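Long-range contacts in alpha-1,4-endofucoidanase (Mariniflexile fucanivorans, PDB 6DLH), which cleaves alpha-1,4 linkages within fucoidan chains as a retaining endo-acting hydrolase of glycoside hydrolase family 107: residues A[265-276]-A[285-296]; A[700-711]-A[722-731]. All coordinates share one frame; numbering follows the deposited sequence.

Contact 1: A[265-276]-A[285-296]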
loop_
_atom_site.group_PDB
_atom_site.type_symbol
_atom_site.label_atom_id
_atom_site.label_comp_id
_atom_site.label_asym_id
_atom_site.label_seq_id
_atom_site.Cartn_x
_atom_site.Cartn_y
_atom_site.Cartn_z
ATOM N N ALA A 265 -11.356 15.855 -8.240
ATOM C CA ALA A 265 -11.404 14.623 -7.472
ATOM C C ALA A 265 -12.849 14.327 -7.066
ATOM O O ALA A 265 -13.532 15.197 -6.530
ATOM C CB ALA A 265 -10.482 14.725 -6.280
ATOM N N ALA A 266 -13.302 13.096 -7.344
ATOM C CA ALA A 266 -14.644 12.641 -6.996
ATOM C C ALA A 266 -14.650 12.096 -5.569
ATOM O O ALA A 266 -13.739 11.360 -5.185
ATOM C CB ALA A 266 -15.098 11.603 -7.992
ATOM N N ILE A 267 -15.685 12.457 -4.796
ATOM C CA ILE A 267 -15.732 12.171 -3.363
ATOM C C ILE A 267 -16.933 11.276 -3.072
ATOM O O ILE A 267 -18.002 11.469 -3.657
ATOM C CB ILE A 267 -15.812 13.470 -2.518
ATOM C CG1 ILE A 267 -14.895 14.596 -3.023
ATOM C CG2 ILE A 267 -15.614 13.186 -1.032
ATOM C CD1 ILE A 267 -13.422 14.234 -3.115
ATOM N N ALA A 268 -16.750 10.328 -2.143
ATOM C CA ALA A 268 -17.839 9.483 -1.678
ATOM C C ALA A 268 -17.676 9.213 -0.187
ATOM O O ALA A 268 -16.574 8.924 0.261
ATOM C CB ALA A 268 -17.883 8.189 -2.462
ATOM N N PHE A 269 -18.794 9.274 0.551
ATOM C CA PHE A 269 -18.833 8.989 1.976
ATOM C C PHE A 269 -19.699 7.759 2.229
ATOM O O PHE A 269 -20.775 7.631 1.655
ATOM C CB PHE A 269 -19.411 10.190 2.734
ATOM C CG PHE A 269 -18.583 11.446 2.633
ATOM C CD1 PHE A 269 -18.768 12.338 1.587
ATOM C CD2 PHE A 269 -17.608 11.726 3.580
ATOM C CE1 PHE A 269 -18.002 13.489 1.497
ATOM C CE2 PHE A 269 -16.841 12.879 3.488
ATOM C CZ PHE A 269 -17.039 13.754 2.444
ATOM N N ASN A 270 -19.228 6.860 3.099
ATOM C CA ASN A 270 -20.022 5.705 3.482
ATOM C C ASN A 270 -21.009 6.102 4.579
ATOM O O ASN A 270 -20.641 6.159 5.754
ATOM C CB ASN A 270 -19.163 4.537 3.961
ATOM C CG ASN A 270 -19.980 3.291 4.235
ATOM O OD1 ASN A 270 -21.189 3.268 4.000
ATOM N ND2 ASN A 270 -19.334 2.249 4.728
ATOM N N ASN A 271 -22.263 6.346 4.180
ATOM C CA ASN A 271 -23.343 6.622 5.119
ATOM C C ASN A 271 -24.315 5.440 5.154
ATOM O O ASN A 271 -25.520 5.624 5.351
ATOM C CB ASN A 271 -24.057 7.940 4.803
ATOM C CG ASN A 271 -23.181 9.167 4.966
ATOM O OD1 ASN A 271 -22.473 9.305 5.963
ATOM N ND2 ASN A 271 -23.208 10.051 3.982
ATOM N N SER A 272 -23.773 4.225 4.990
ATOM C CA SER A 272 -24.511 2.975 5.113
ATOM C C SER A 272 -25.235 2.611 3.818
ATOM O O SER A 272 -25.413 3.439 2.922
ATOM C CB SER A 272 -25.457 2.980 6.297
ATOM O OG SER A 272 -24.726 3.058 7.512
ATOM N N VAL A 273 -25.646 1.340 3.745
ATOM C CA VAL A 273 -26.394 0.810 2.616
ATOM C C VAL A 273 -27.772 1.476 2.574
ATOM O O VAL A 273 -28.284 1.922 3.600
ATOM C CB VAL A 273 -26.491 -0.727 2.697
ATOM C CG1 VAL A 273 -27.370 -1.206 3.854
ATOM C CG2 VAL A 273 -26.932 -1.347 1.380
ATOM N N GLY A 274 -28.359 1.558 1.374
ATOM C CA GLY A 274 -29.706 2.083 1.216
ATOM C C GLY A 274 -30.782 1.057 1.565
ATOM O O GLY A 274 -30.670 0.336 2.552
ATOM N N ASP A 275 -31.802 0.978 0.706
ATOM C CA ASP A 275 -33.049 0.290 1.002
ATOM C C ASP A 275 -33.377 -0.707 -0.111
ATOM O O ASP A 275 -33.412 -0.344 -1.288
ATOM C CB ASP A 275 -34.161 1.327 1.187
ATOM C CG ASP A 275 -35.562 0.760 1.350
ATOM O OD1 ASP A 275 -35.693 -0.437 1.694
ATOM O OD2 ASP A 275 -36.518 1.531 1.143
ATOM N N ARG A 276 -33.651 -1.958 0.285
ATOM C CA ARG A 276 -34.018 -3.031 -0.631
ATOM C C ARG A 276 -35.386 -2.760 -1.259
ATOM O O ARG A 276 -35.722 -3.348 -2.285
ATOM C CB ARG A 276 -34.055 -4.376 0.107
ATOM C CG ARG A 276 -35.326 -4.614 0.911
ATOM C CD ARG A 276 -35.255 -5.830 1.820
ATOM N NE ARG A 276 -36.505 -6.028 2.546
ATOM C CZ ARG A 276 -36.828 -5.405 3.677
ATOM N NH1 ARG A 276 -35.927 -4.676 4.320
ATOM N NH2 ARG A 276 -38.059 -5.499 4.151
ATOM N N THR A 285 -24.971 13.365 0.125
ATOM C CA THR A 285 -24.736 14.625 0.806
ATOM C C THR A 285 -24.414 15.673 -0.254
ATOM O O THR A 285 -24.421 15.373 -1.447
ATOM C CB THR A 285 -23.608 14.530 1.839
ATOM O OG1 THR A 285 -22.386 14.290 1.141
ATOM C CG2 THR A 285 -23.852 13.485 2.904
ATOM N N LEU A 286 -24.127 16.902 0.190
ATOM C CA LEU A 286 -23.773 17.970 -0.731
ATOM C C LEU A 286 -22.360 17.745 -1.273
ATOM O O LEU A 286 -21.911 18.481 -2.149
ATOM C CB LEU A 286 -23.893 19.317 -0.008
ATOM C CG LEU A 286 -25.317 19.779 0.317
ATOM C CD1 LEU A 286 -25.315 20.779 1.462
ATOM C CD2 LEU A 286 -26.011 20.363 -0.907
ATOM N N PHE A 287 -21.673 16.711 -0.772
ATOM C CA PHE A 287 -20.249 16.565 -1.038
ATOM C C PHE A 287 -19.922 15.218 -1.687
ATOM O O PHE A 287 -18.754 14.927 -1.934
ATOM C CB PHE A 287 -19.433 16.909 0.216
ATOM C CG PHE A 287 -19.717 18.292 0.745
ATOM C CD1 PHE A 287 -19.230 19.416 0.091
ATOM C CD2 PHE A 287 -20.512 18.475 1.867
ATOM C CE1 PHE A 287 -19.516 20.690 0.560
ATOM C CE2 PHE A 287 -20.803 19.749 2.332
ATOM C CZ PHE A 287 -20.305 20.855 1.678
ATOM N N ASP A 288 -20.960 14.425 -1.994
ATOM C CA ASP A 288 -20.815 13.159 -2.696
ATOM C C ASP A 288 -20.845 13.395 -4.205
ATOM O O ASP A 288 -21.813 13.938 -4.730
ATOM C CB ASP A 288 -21.926 12.183 -2.301
ATOM C CG ASP A 288 -21.709 11.505 -0.962
ATOM O OD1 ASP A 288 -20.772 10.672 -0.867
ATOM O OD2 ASP A 288 -22.482 11.801 -0.029
ATOM N N ASP A 289 -19.782 12.968 -4.896
ATOM C CA ASP A 289 -19.759 12.965 -6.349
ATOM C C ASP A 289 -20.230 11.601 -6.848
ATOM O O ASP A 289 -20.725 11.490 -7.964
ATOM C CB ASP A 289 -18.367 13.291 -6.901
ATOM C CG ASP A 289 -17.895 14.696 -6.572
ATOM O OD1 ASP A 289 -18.404 15.644 -7.201
ATOM O OD2 ASP A 289 -17.030 14.829 -5.692
ATOM N N TYR A 290 -20.039 10.569 -6.015
ATOM C CA TYR A 290 -20.520 9.229 -6.322
ATOM C C TYR A 290 -20.944 8.521 -5.041
ATOM O O TYR A 290 -20.583 8.943 -3.942
ATOM C CB TYR A 290 -19.478 8.425 -7.112
ATOM C CG TYR A 290 -18.206 8.056 -6.389
ATOM C CD1 TYR A 290 -17.265 9.017 -6.033
ATOM C CD2 TYR A 290 -17.913 6.732 -6.105
ATOM C CE1 TYR A 290 -16.083 8.678 -5.389
ATOM C CE2 TYR A 290 -16.734 6.373 -5.467
ATOM C CZ TYR A 290 -15.814 7.347 -5.114
ATOM O OH TYR A 290 -14.658 6.988 -4.487
ATOM N N THR A 291 -21.709 7.437 -5.208
ATOM C CA THR A 291 -22.158 6.645 -4.077
ATOM C C THR A 291 -21.042 5.704 -3.651
ATOM O O THR A 291 -20.478 4.999 -4.484
ATOM C CB THR A 291 -23.442 5.868 -4.397
ATOM O OG1 THR A 291 -23.180 4.960 -5.467
ATOM C CG2 THR A 291 -24.586 6.784 -4.771
ATOM N N PHE A 292 -20.741 5.710 -2.349
ATOM C CA PHE A 292 -19.790 4.781 -1.765
ATOM C C PHE A 292 -20.186 3.358 -2.154
ATOM O O PHE A 292 -19.341 2.567 -2.596
ATOM C CB PHE A 292 -19.740 4.962 -0.247
ATOM C CG PHE A 292 -18.598 4.261 0.439
ATOM C CD1 PHE A 292 -18.697 2.926 0.804
ATOM C CD2 PHE A 292 -17.427 4.942 0.741
ATOM C CE1 PHE A 292 -17.648 2.286 1.448
ATOM C CE2 PHE A 292 -16.377 4.301 1.382
ATOM C CZ PHE A 292 -16.488 2.974 1.732
ATOM N N GLY A 293 -21.478 3.056 -1.978
ATOM C CA GLY A 293 -22.107 1.862 -2.522
ATOM C C GLY A 293 -21.662 0.573 -1.833
ATOM O O GLY A 293 -21.369 -0.411 -2.495
ATOM N N HIS A 294 -21.627 0.589 -0.498
ATOM C CA HIS A 294 -21.402 -0.599 0.309
ATOM C C HIS A 294 -22.531 -1.598 0.034
ATOM O O HIS A 294 -23.692 -1.209 -0.065
ATOM C CB HIS A 294 -21.360 -0.160 1.773
ATOM C CG HIS A 294 -20.867 -1.177 2.744
ATOM N ND1 HIS A 294 -21.690 -2.168 3.261
ATOM C CD2 HIS A 294 -19.670 -1.314 3.361
ATOM C CE1 HIS A 294 -21.007 -2.894 4.124
ATOM N NE2 HIS A 294 -19.770 -2.389 4.207
ATOM N N PRO A 295 -22.241 -2.910 -0.121
ATOM C CA PRO A 295 -23.297 -3.898 -0.342
ATOM C C PRO A 295 -24.179 -4.144 0.884
ATOM O O PRO A 295 -23.802 -3.831 2.009
ATOM C CB PRO A 295 -22.533 -5.172 -0.738
ATOM C CG PRO A 295 -21.145 -4.987 -0.173
ATOM C CD PRO A 295 -20.893 -3.494 -0.149
ATOM N N PHE A 296 -25.364 -4.715 0.646
ATOM C CA PHE A 296 -26.200 -5.211 1.723
ATOM C C PHE A 296 -25.515 -6.406 2.385
ATOM O O PHE A 296 -24.739 -7.115 1.747
ATOM C CB PHE A 296 -27.555 -5.641 1.167
ATOM C CG PHE A 296 -28.415 -4.519 0.645
ATOM C CD1 PHE A 296 -29.338 -3.896 1.474
ATOM C CD2 PHE A 296 -28.322 -4.107 -0.677
ATOM C CE1 PHE A 296 -30.146 -2.879 0.986
ATOM C CE2 PHE A 296 -29.128 -3.090 -1.163
ATOM C CZ PHE A 296 -30.035 -2.468 -0.329
HETATM O O HOH W 1 -21.741 7.983 -0.795
HETATM O O HOH W 2 -22.404 2.763 1.317
HETATM O O HOH W 3 -24.137 9.937 1.317
#
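Strand 266-269, an outer strand of the parallel sheet as counted in the hydrolase domain, is met by the returning loop 285-296, which closes over it where Ile267 O receives two backbone N-H groups. Asp289 N lies in the carbonyl plane at 2.6 Å from Ile267 O, while Tyr290 N, 3.2 Å from Ile267 O, is tilted out of it. The Asp289 carboxylate answers with its anti lone pair, OD2 taking Ile267 N at 2.9 Å, and its OD1 forms a salt bridge with Arg38. Asp288, the residue before, does similar work two residues further along the strand: OD1 is met nearly along its C-O axis by Phe269 N at 2.8 Å, and OD2 takes both N and OG1 of Thr285, whose hydroxyl makes an ST turn. An alanine in place of Asp288 would probably leave Phe269 N without its acceptor and the Thr285 turn free to shift.

The strand pairs with 222-226 on its other side, consistent with the barrel-like fold of the GH29 alpha-L-fucosidases that this family resembles. Small Ala268 suits its place: its CB sits 3.4 Å from the centroid of the Tyr290 ring, over the face. Phe292 turns CG anti to its backbone N (chi1 -168°), bringing one face of its ring against Asn270, whose CB lies 3.4 Å from the Phe292 centroid and whose amide is only 12° from the ring plane; Asn270 ND2 reaches Asp226. Further along, Val273 CG2 stands over the Phe296 ring face.

Contact 2: A[700-711]-A[722-731]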
loop_
_atom_site.group_PDB
_atom_site.type_symbol
_atom_site.label_atom_id
_atom_site.label_comp_id
_atom_site.label_asym_id
_atom_site.label_seq_id
_atom_site.Cartn_x
_atom_site.Cartn_y
_atom_site.Cartn_z
ATOM N N ILE A 700 6.261 -33.240 38.375
ATOM C CA ILE A 700 5.158 -33.715 39.196
ATOM C C ILE A 700 5.105 -32.847 40.454
ATOM O O ILE A 700 6.008 -32.039 40.677
ATOM C CB ILE A 700 5.289 -35.227 39.498
ATOM C CG1 ILE A 700 6.601 -35.578 40.210
ATOM C CG2 ILE A 700 5.097 -36.043 38.224
ATOM C CD1 ILE A 700 6.669 -36.996 40.744
ATOM N N ASN A 701 4.044 -33.017 41.257
ATOM C CA ASN A 701 3.787 -32.190 42.429
ATOM C C ASN A 701 4.929 -32.276 43.443
ATOM O O ASN A 701 5.204 -31.306 44.146
ATOM C CB ASN A 701 2.450 -32.528 43.089
ATOM C CG ASN A 701 1.264 -32.070 42.265
ATOM O OD1 ASN A 701 1.378 -31.886 41.056
ATOM N ND2 ASN A 701 0.122 -31.883 42.907
ATOM N N SER A 702 5.592 -33.435 43.520
ATOM C CA SER A 702 6.719 -33.591 44.428
ATOM C C SER A 702 7.841 -32.604 44.089
ATOM O O SER A 702 8.783 -32.461 44.866
ATOM C CB SER A 702 7.216 -35.012 44.449
ATOM O OG SER A 702 7.988 -35.296 43.291
ATOM N N ASP A 703 7.720 -31.917 42.941
ATOM C CA ASP A 703 8.720 -30.972 42.471
ATOM C C ASP A 703 8.278 -29.529 42.742
ATOM O O ASP A 703 8.898 -28.590 42.242
ATOM C CB ASP A 703 9.042 -31.192 40.987
ATOM C CG ASP A 703 9.626 -32.553 40.638
ATOM O OD1 ASP A 703 10.470 -33.059 41.414
ATOM O OD2 ASP A 703 9.237 -33.100 39.580
ATOM N N ALA A 704 7.228 -29.354 43.559
ATOM C CA ALA A 704 6.602 -28.060 43.804
ATOM C C ALA A 704 7.591 -27.064 44.417
ATOM O O ALA A 704 8.316 -27.394 45.355
ATOM C CB ALA A 704 5.374 -28.234 44.669
ATOM N N GLY A 705 7.605 -25.834 43.878
ATOM C CA GLY A 705 8.456 -24.760 44.367
ATOM C C GLY A 705 9.638 -24.502 43.434
ATOM O O GLY A 705 9.667 -25.020 42.318
ATOM N N GLU A 706 10.618 -23.730 43.930
ATOM C CA GLU A 706 11.696 -23.180 43.126
ATOM C C GLU A 706 12.732 -24.261 42.811
ATOM O O GLU A 706 13.448 -24.720 43.694
ATOM C CB GLU A 706 12.316 -21.966 43.833
ATOM C CG GLU A 706 11.329 -20.832 44.119
ATOM C CD GLU A 706 10.812 -20.073 42.903
ATOM O OE1 GLU A 706 11.380 -20.259 41.807
ATOM O OE2 GLU A 706 9.843 -19.295 43.050
ATOM N N ASN A 707 12.811 -24.643 41.535
ATOM C CA ASN A 707 13.719 -25.673 41.055
ATOM C C ASN A 707 14.933 -25.005 40.419
ATOM O O ASN A 707 14.805 -24.343 39.391
ATOM C CB ASN A 707 13.045 -26.585 40.025
ATOM C CG ASN A 707 12.045 -27.554 40.622
ATOM O OD1 ASN A 707 12.125 -28.755 40.362
ATOM N ND2 ASN A 707 11.111 -27.057 41.424
ATOM N N SER A 708 16.109 -25.208 41.032
ATOM C CA SER A 708 17.317 -24.526 40.602
ATOM C C SER A 708 18.165 -25.442 39.721
ATOM O O SER A 708 18.387 -26.607 40.050
ATOM C CB SER A 708 18.076 -23.996 41.790
ATOM O OG SER A 708 19.272 -23.351 41.379
ATOM N N PHE A 709 18.629 -24.898 38.592
ATOM C CA PHE A 709 19.434 -25.641 37.634
ATOM C C PHE A 709 20.658 -24.816 37.250
ATOM O O PHE A 709 20.664 -23.598 37.408
ATOM C CB PHE A 709 18.632 -25.945 36.364
ATOM C CG PHE A 709 17.350 -26.709 36.579
ATOM C CD1 PHE A 709 16.181 -26.049 36.942
ATOM C CD2 PHE A 709 17.307 -28.085 36.413
ATOM C CE1 PHE A 709 15.002 -26.752 37.140
ATOM C CE2 PHE A 709 16.127 -28.787 36.614
ATOM C CZ PHE A 709 14.977 -28.120 36.975
ATOM N N THR A 710 21.693 -25.487 36.736
ATOM C CA THR A 710 22.846 -24.769 36.219
ATOM C C THR A 710 23.165 -25.293 34.819
ATOM O O THR A 710 23.060 -26.493 34.557
ATOM C CB THR A 710 24.029 -24.791 37.205
ATOM O OG1 THR A 710 24.603 -26.100 37.228
ATOM C CG2 THR A 710 23.652 -24.373 38.612
ATOM N N PHE A 711 23.547 -24.376 33.926
ATOM C CA PHE A 711 23.815 -24.725 32.542
ATOM C C PHE A 711 25.123 -24.079 32.097
ATOM O O PHE A 711 25.447 -22.966 32.502
ATOM C CB PHE A 711 22.633 -24.342 31.638
ATOM C CG PHE A 711 21.419 -25.232 31.772
ATOM C CD1 PHE A 711 20.425 -24.951 32.700
ATOM C CD2 PHE A 711 21.273 -26.365 30.980
ATOM C CE1 PHE A 711 19.312 -25.771 32.824
ATOM C CE2 PHE A 711 20.161 -27.188 31.109
ATOM C CZ PHE A 711 19.183 -26.892 32.035
ATOM N N ALA A 722 25.368 -20.391 34.012
ATOM C CA ALA A 722 24.277 -19.586 34.530
ATOM C C ALA A 722 23.337 -20.482 35.331
ATOM O O ALA A 722 23.360 -21.706 35.178
ATOM C CB ALA A 722 23.558 -18.911 33.383
ATOM N N GLU A 723 22.520 -19.850 36.182
ATOM C CA GLU A 723 21.450 -20.525 36.901
ATOM C C GLU A 723 20.116 -20.288 36.185
ATOM O O GLU A 723 19.815 -19.165 35.772
ATOM C CB GLU A 723 21.398 -20.014 38.341
ATOM C CG GLU A 723 20.228 -20.567 39.132
ATOM C CD GLU A 723 20.043 -19.989 40.524
ATOM O OE1 GLU A 723 20.976 -19.344 41.021
ATOM O OE2 GLU A 723 18.959 -20.187 41.106
ATOM N N ILE A 724 19.324 -21.362 36.046
ATOM C CA ILE A 724 17.943 -21.302 35.583
ATOM C C ILE A 724 17.026 -21.708 36.739
ATOM O O ILE A 724 17.219 -22.760 37.341
ATOM C CB ILE A 724 17.740 -22.195 34.337
ATOM C CG1 ILE A 724 18.272 -21.548 33.052
ATOM C CG2 ILE A 724 16.277 -22.586 34.178
ATOM C CD1 ILE A 724 19.777 -21.501 32.929
ATOM N N LEU A 725 16.023 -20.869 37.027
ATOM C CA LEU A 725 15.140 -21.014 38.176
ATOM C C LEU A 725 13.690 -21.088 37.691
ATOM O O LEU A 725 13.174 -20.130 37.118
ATOM C CB LEU A 725 15.368 -19.800 39.085
ATOM C CG LEU A 725 14.451 -19.654 40.302
ATOM C CD1 LEU A 725 14.867 -20.608 41.413
ATOM C CD2 LEU A 725 14.470 -18.221 40.821
ATOM N N ILE A 726 13.050 -22.245 37.911
ATOM C CA ILE A 726 11.660 -22.480 37.545
ATOM C C ILE A 726 10.872 -22.821 38.805
ATOM O O ILE A 726 11.195 -23.785 39.500
ATOM C CB ILE A 726 11.525 -23.619 36.510
ATOM C CG1 ILE A 726 12.236 -23.309 35.192
ATOM C CG2 ILE A 726 10.061 -23.966 36.286
ATOM C CD1 ILE A 726 12.524 -24.533 34.350
ATOM N N ASN A 727 9.822 -22.038 39.067
ATOM C CA ASN A 727 8.834 -22.368 40.080
ATOM C C ASN A 727 7.827 -23.364 39.502
ATOM O O ASN A 727 7.192 -23.091 38.484
ATOM C CB ASN A 727 8.111 -21.117 40.582
ATOM C CG ASN A 727 7.226 -21.411 41.772
ATOM O OD1 ASN A 727 7.204 -22.537 42.260
ATOM N ND2 ASN A 727 6.504 -20.411 42.249
ATOM N N VAL A 728 7.685 -24.518 40.168
ATOM C CA VAL A 728 6.714 -25.529 39.782
ATOM C C VAL A 728 5.504 -25.412 40.708
ATOM O O VAL A 728 5.630 -25.619 41.909
ATOM C CB VAL A 728 7.329 -26.945 39.804
ATOM C CG1 VAL A 728 6.297 -28.034 39.541
ATOM C CG2 VAL A 728 8.496 -27.086 38.836
ATOM N N ILE A 729 4.340 -25.060 40.139
ATOM C CA ILE A 729 3.087 -24.971 40.877
ATOM C C ILE A 729 2.404 -26.336 40.839
ATOM O O ILE A 729 2.243 -26.925 39.769
ATOM C CB ILE A 729 2.165 -23.877 40.295
ATOM C CG1 ILE A 729 2.861 -22.522 40.131
ATOM C CG2 ILE A 729 0.875 -23.757 41.096
ATOM C CD1 ILE A 729 3.169 -21.812 41.431
ATOM N N ALA A 730 1.990 -26.815 42.020
ATOM C CA ALA A 730 1.339 -28.107 42.181
ATOM C C ALA A 730 -0.136 -27.998 41.800
ATOM O O ALA A 730 -0.801 -27.022 42.152
ATOM C CB ALA A 730 1.504 -28.592 43.603
ATOM N N THR A 731 -0.629 -29.025 41.096
ATOM C CA THR A 731 -1.990 -29.043 40.583
ATOM C C THR A 731 -2.940 -29.534 41.675
ATOM O O THR A 731 -3.055 -30.739 41.906
ATOM C CB THR A 731 -2.093 -29.888 39.306
ATOM O OG1 THR A 731 -1.026 -29.561 38.411
ATOM C CG2 THR A 731 -3.425 -29.727 38.605
#
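Asn707 N gives Ile726 O a short, fairly straight bond of 2.7 Å (166° at the hydrogen), one rung of an antiparallel ladder running from Gly705-Val728 to Phe711-Ala722. The Asn707 amide then turns back toward the turn that precedes its strand: ND2 donates to Asp703 O at 2.8 Å in the carbonyl plane, while Trp682 holds OD1, so both ends of this buried amide are paired. Val728 fills the corner beside it, its CG2 3.7 Å from Asn707 ND2. Glycine suits position 705, since a CB there would collide with the preceding carbonyl oxygen.

On the same face the Phe709 ring presents its edge to Ile724 O, and Phe711 CD1 meets Ile724 CD1 at 3.5 Å, the two side chains crossing at about a right angle. On the opposite face Glu706 bends at chi2 (-69°), laying its carboxylate across the neighbouring strand, with OE1 3.5 Å from Leu725 CG. Ser708 OG adds a weak bond to Glu723 OE2.

This hairpin forms the middle of a four-stranded sheet in the last Ig-like domain of the chain: strand 642-649 flanks 720-729, where Leu645 packs on Ile724, and strand 674-678 flanks 705-713, where Lys676 touches Phe709 and Phe711, and Ile674 touches Phe711.

In the fold
Contacts 1 and 2 belong to separate modules of one chain, their centres 62 Å apart and their nearest atoms about 47 Å apart. Contact 1, nearer the middle of the molecule, packs a loop on an outer strand of the hydrolase sheet, not far from a calcium site: the Thr291 side chain is about 4 Å from that of Phe327, a ligand of the metal, and about 11 Å from a bound calcium ion. A 1,2-ethanediol molecule, probably from crystallisation, lies about 4 Å from the His294 side chain. Contact 2 closes in sequence well after contact 1, in the final Ig-like domain, away from the known metal sites. One joins a parallel strand to a loop, the other two antiparallel strands.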